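Local coordinates for protein arginyl-tRNA synthetase, putative (Plasmodium falciparum, PDB 5JLD) that probably attaches L-arginine to its cognate tRNA at the expense of ATP, as a class I aminoacyl-tRNA synthetase of the malaria parasite, at residues F42-I51 and Q90-S98. Sequence-based numbering, arbitrary orientation.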
loop_
_atom_site.group_PDB
_atom_site.type_symbol
_atom_site.label_atom_id
_atom_site.label_comp_id
_atom_site.label_asym_id
_atom_site.label_seq_id
_atom_site.Cartn_x
_atom_site.Cartn_y
_atom_site.Cartn_z
ATOM N N PHE A 42 -17.450 7.288 -23.925
ATOM C CA PHE A 42 -16.912 7.502 -25.261
ATOM C C PHE A 42 -15.757 6.570 -25.626
ATOM O O PHE A 42 -15.541 6.287 -26.799
ATOM C CB PHE A 42 -16.502 8.963 -25.394
ATOM C CG PHE A 42 -17.667 9.910 -25.278
ATOM C CD1 PHE A 42 -18.504 10.138 -26.365
ATOM C CD2 PHE A 42 -17.954 10.533 -24.070
ATOM C CE1 PHE A 42 -19.592 10.992 -26.259
ATOM C CE2 PHE A 42 -19.041 11.386 -23.953
ATOM C CZ PHE A 42 -19.862 11.619 -25.057
ATOM N N GLY A 43 -15.022 6.073 -24.636
ATOM C CA GLY A 43 -13.987 5.104 -24.936
ATOM C C GLY A 43 -13.493 4.349 -23.721
ATOM O O GLY A 43 -14.067 4.461 -22.638
ATOM N N HIS A 44 -12.423 3.580 -23.915
ATOM C CA HIS A 44 -11.796 2.836 -22.831
ATOM C C HIS A 44 -10.461 3.479 -22.452
ATOM O O HIS A 44 -10.238 3.850 -21.291
ATOM C CB HIS A 44 -11.606 1.370 -23.229
ATOM C CG HIS A 44 -12.890 0.644 -23.489
ATOM N ND1 HIS A 44 -12.943 -0.597 -24.088
ATOM C CD2 HIS A 44 -14.179 0.983 -23.218
ATOM C CE1 HIS A 44 -14.197 -0.993 -24.172
ATOM N NE2 HIS A 44 -14.967 -0.054 -23.646
ATOM N N TYR A 45 -9.578 3.610 -23.433
ATOM C CA TYR A 45 -8.298 4.268 -23.194
ATOM C C TYR A 45 -8.161 5.449 -24.144
ATOM O O TYR A 45 -8.941 5.602 -25.085
ATOM C CB TYR A 45 -7.123 3.291 -23.375
ATOM C CG TYR A 45 -6.965 2.288 -22.251
ATOM C CD1 TYR A 45 -7.767 1.165 -22.199
ATOM C CD2 TYR A 45 -6.005 2.464 -21.249
ATOM C CE1 TYR A 45 -7.650 0.242 -21.183
ATOM C CE2 TYR A 45 -5.860 1.528 -20.219
ATOM C CZ TYR A 45 -6.697 0.419 -20.202
ATOM O OH TYR A 45 -6.604 -0.527 -19.220
ATOM N N GLN A 46 -7.141 6.258 -23.907
ATOM C CA GLN A 46 -6.962 7.513 -24.598
ATOM C C GLN A 46 -5.497 7.942 -24.609
ATOM O O GLN A 46 -4.770 7.698 -23.647
ATOM C CB GLN A 46 -7.810 8.571 -23.920
ATOM C CG GLN A 46 -7.445 9.997 -24.228
ATOM C CD GLN A 46 -8.480 10.928 -23.663
ATOM O OE1 GLN A 46 -9.621 10.516 -23.428
ATOM N NE2 GLN A 46 -8.090 12.177 -23.401
ATOM N N CYS A 47 -5.067 8.570 -25.697
ATOM C CA CYS A 47 -3.706 9.064 -25.821
ATOM C C CYS A 47 -3.738 10.489 -26.339
ATOM O O CYS A 47 -4.422 10.790 -27.320
ATOM C CB CYS A 47 -2.878 8.172 -26.742
ATOM S SG CYS A 47 -1.276 8.898 -27.193
ATOM N N ASN A 48 -2.993 11.367 -25.676
ATOM C CA ASN A 48 -3.099 12.797 -25.913
ATOM C C ASN A 48 -1.909 13.406 -26.644
ATOM O O ASN A 48 -1.870 14.629 -26.860
ATOM C CB ASN A 48 -3.311 13.523 -24.576
ATOM C CG ASN A 48 -4.771 13.536 -24.153
ATOM O OD1 ASN A 48 -5.391 12.491 -23.990
ATOM N ND2 ASN A 48 -5.330 14.725 -24.000
ATOM N N ASN A 49 -0.977 12.559 -27.085
ATOM C CA ASN A 49 0.322 13.044 -27.569
ATOM C C ASN A 49 0.261 13.903 -28.815
ATOM O O ASN A 49 1.144 14.742 -29.030
ATOM C CB ASN A 49 1.272 11.872 -27.805
ATOM C CG ASN A 49 1.812 11.305 -26.507
ATOM O OD1 ASN A 49 1.151 10.501 -25.857
ATOM N ND2 ASN A 49 3.003 11.742 -26.109
ATOM N N ALA A 50 -0.787 13.740 -29.619
ATOM C CA ALA A 50 -0.936 14.565 -30.812
ATOM C C ALA A 50 -1.001 16.040 -30.443
ATOM O O ALA A 50 -0.538 16.895 -31.190
ATOM C CB ALA A 50 -2.184 14.165 -31.608
ATOM N N ILE A 51 -1.576 16.339 -29.283
ATOM C CA ILE A 51 -1.764 17.729 -28.879
ATOM C C ILE A 51 -0.398 18.361 -28.592
ATOM O O ILE A 51 -0.076 19.441 -29.094
ATOM C CB ILE A 51 -2.712 17.821 -27.672
ATOM C CG1 ILE A 51 -4.096 17.312 -28.100
ATOM C CG2 ILE A 51 -2.800 19.262 -27.144
ATOM C CD1 ILE A 51 -5.105 17.172 -26.981
ATOM N N GLN A 90 -9.924 18.261 -30.356
ATOM C CA GLN A 90 -8.774 18.695 -29.573
ATOM C C GLN A 90 -7.538 17.940 -30.029
ATOM O O GLN A 90 -6.415 18.435 -29.941
ATOM C CB GLN A 90 -9.010 18.478 -28.069
ATOM C CG GLN A 90 -10.225 19.230 -27.513
ATOM C CD GLN A 90 -11.456 18.342 -27.383
ATOM O OE1 GLN A 90 -11.631 17.377 -28.140
ATOM N NE2 GLN A 90 -12.313 18.660 -26.414
ATOM N N GLY A 91 -7.746 16.721 -30.504
ATOM C CA GLY A 91 -6.651 15.961 -31.064
ATOM C C GLY A 91 -6.247 14.756 -30.258
ATOM O O GLY A 91 -5.368 14.001 -30.680
ATOM N N PHE A 92 -6.850 14.546 -29.094
ATOM C CA PHE A 92 -6.569 13.280 -28.422
ATOM C C PHE A 92 -7.280 12.131 -29.157
ATOM O O PHE A 92 -8.162 12.352 -30.004
ATOM C CB PHE A 92 -6.955 13.315 -26.944
ATOM C CG PHE A 92 -8.367 13.742 -26.676
ATOM C CD1 PHE A 92 -9.420 12.856 -26.842
ATOM C CD2 PHE A 92 -8.635 15.027 -26.220
ATOM C CE1 PHE A 92 -10.721 13.249 -26.564
ATOM C CE2 PHE A 92 -9.927 15.430 -25.933
ATOM C CZ PHE A 92 -10.976 14.538 -26.104
ATOM N N ILE A 93 -6.861 10.914 -28.843
ATOM C CA ILE A 93 -7.320 9.709 -29.520
ATOM C C ILE A 93 -7.886 8.721 -28.513
ATOM O O ILE A 93 -7.255 8.431 -27.512
ATOM C CB ILE A 93 -6.158 9.033 -30.298
ATOM C CG1 ILE A 93 -5.637 9.943 -31.418
ATOM C CG2 ILE A 93 -6.564 7.680 -30.829
ATOM C CD1 ILE A 93 -4.257 9.532 -31.940
ATOM N N THR A 94 -9.074 8.206 -28.765
ATOM C CA THR A 94 -9.679 7.233 -27.865
ATOM C C THR A 94 -9.796 5.882 -28.541
ATOM O O THR A 94 -9.973 5.790 -29.764
ATOM C CB THR A 94 -11.086 7.673 -27.386
ATOM O OG1 THR A 94 -11.934 7.871 -28.518
ATOM C CG2 THR A 94 -11.012 8.972 -26.559
ATOM N N VAL A 95 -9.688 4.832 -27.740
ATOM C CA VAL A 95 -9.845 3.473 -28.232
ATOM C C VAL A 95 -10.764 2.685 -27.314
ATOM O O VAL A 95 -10.867 2.965 -26.098
ATOM C CB VAL A 95 -8.496 2.725 -28.344
ATOM C CG1 VAL A 95 -7.601 3.381 -29.369
ATOM C CG2 VAL A 95 -7.798 2.642 -26.965
ATOM N N LYS A 96 -11.432 1.711 -27.927
ATOM C CA LYS A 96 -12.243 0.724 -27.232
ATOM C C LYS A 96 -11.669 -0.641 -27.528
ATOM O O LYS A 96 -11.369 -0.957 -28.682
ATOM C CB LYS A 96 -13.708 0.758 -27.677
ATOM C CG LYS A 96 -14.512 1.952 -27.210
ATOM C CD LYS A 96 -15.980 1.799 -27.625
ATOM C CE LYS A 96 -16.796 3.033 -27.275
ATOM N NZ LYS A 96 -18.172 2.986 -27.845
ATOM N N LEU A 97 -11.520 -1.457 -26.488
ATOM C CA LEU A 97 -11.090 -2.825 -26.681
ATOM C C LEU A 97 -12.235 -3.628 -27.277
ATOM O O LEU A 97 -13.387 -3.444 -26.897
ATOM C CB LEU A 97 -10.630 -3.429 -25.356
ATOM C CG LEU A 97 -9.517 -2.614 -24.712
ATOM C CD1 LEU A 97 -9.262 -3.106 -23.315
ATOM C CD2 LEU A 97 -8.271 -2.750 -25.574
ATOM N N SER A 98 -11.916 -4.520 -28.203
ATOM C CA SER A 98 -12.926 -5.400 -28.782
ATOM C C SER A 98 -13.478 -6.400 -27.766
ATOM O O SER A 98 -12.839 -6.735 -26.763
ATOM C CB SER A 98 -12.346 -6.167 -29.967
ATOM O OG SER A 98 -11.399 -7.119 -29.495
HETATM O O HOH W 1 -13.155 5.251 -28.535
HETATM O O HOH W 2 -3.161 12.176 -29.470
#
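His44 and Tyr45 both donate their backbone N-H to Val95 O, at 2.8 Å from His44 N and 3.0 Å from Tyr45 N, reaching that carbonyl from opposite faces of its plane. This is a classic beta bulge, and it begins the antiparallel pairing of strands 45-47 and 93-97. Tyr45, the second residue of the bulge, forms a hydrogen-bonded pair with Val95; Cys47 and Ile93 form the next, with the non-hydrogen-bonded pair of Gln46 and Thr94 between them.

At the bulge, the His44 side chain takes over from the backbone: its ND1 accepts from Leu97 N at 2.9 Å, although the donor lies 35° out of the ring plane. Lys96 CB rests over one face of the imidazole in a CH-pi contact, 4.0 Å from the centroid.

On the sheet face of Gln46 and Thr94, the Gln46 amide stacks on the Phe92 ring with the planes only 10° apart, NE2 lying 3.6 Å from Phe92 CG. With CG anti to the backbone N (chi1 162°), Gln46 extends far enough for NE2 to bond Asn48 OD1 at 2.8 Å, in the plane of the Gln46 amide and on a lone pair of the Asn48 carbonyl oxygen; this bond fixes the rotation of the amide above the ring. Ile51 CD1 meets the edge of the same ring. A water joins Cys47 O, Ala50 N and Gly91 O.

On the other face Tyr45 and Cys47 pack on helix 10-25 and Ile93 on helix 66-75, while Val95 touches strand 82-86; Tyr45 OH bonds Asp524. Strands 45-47 and 93-97 are the inner two of the four-stranded antiparallel sheet in the N-terminal domain. Because ND1 accepts a backbone N-H, the ring proton of a neutral His44 would be expected at NE2.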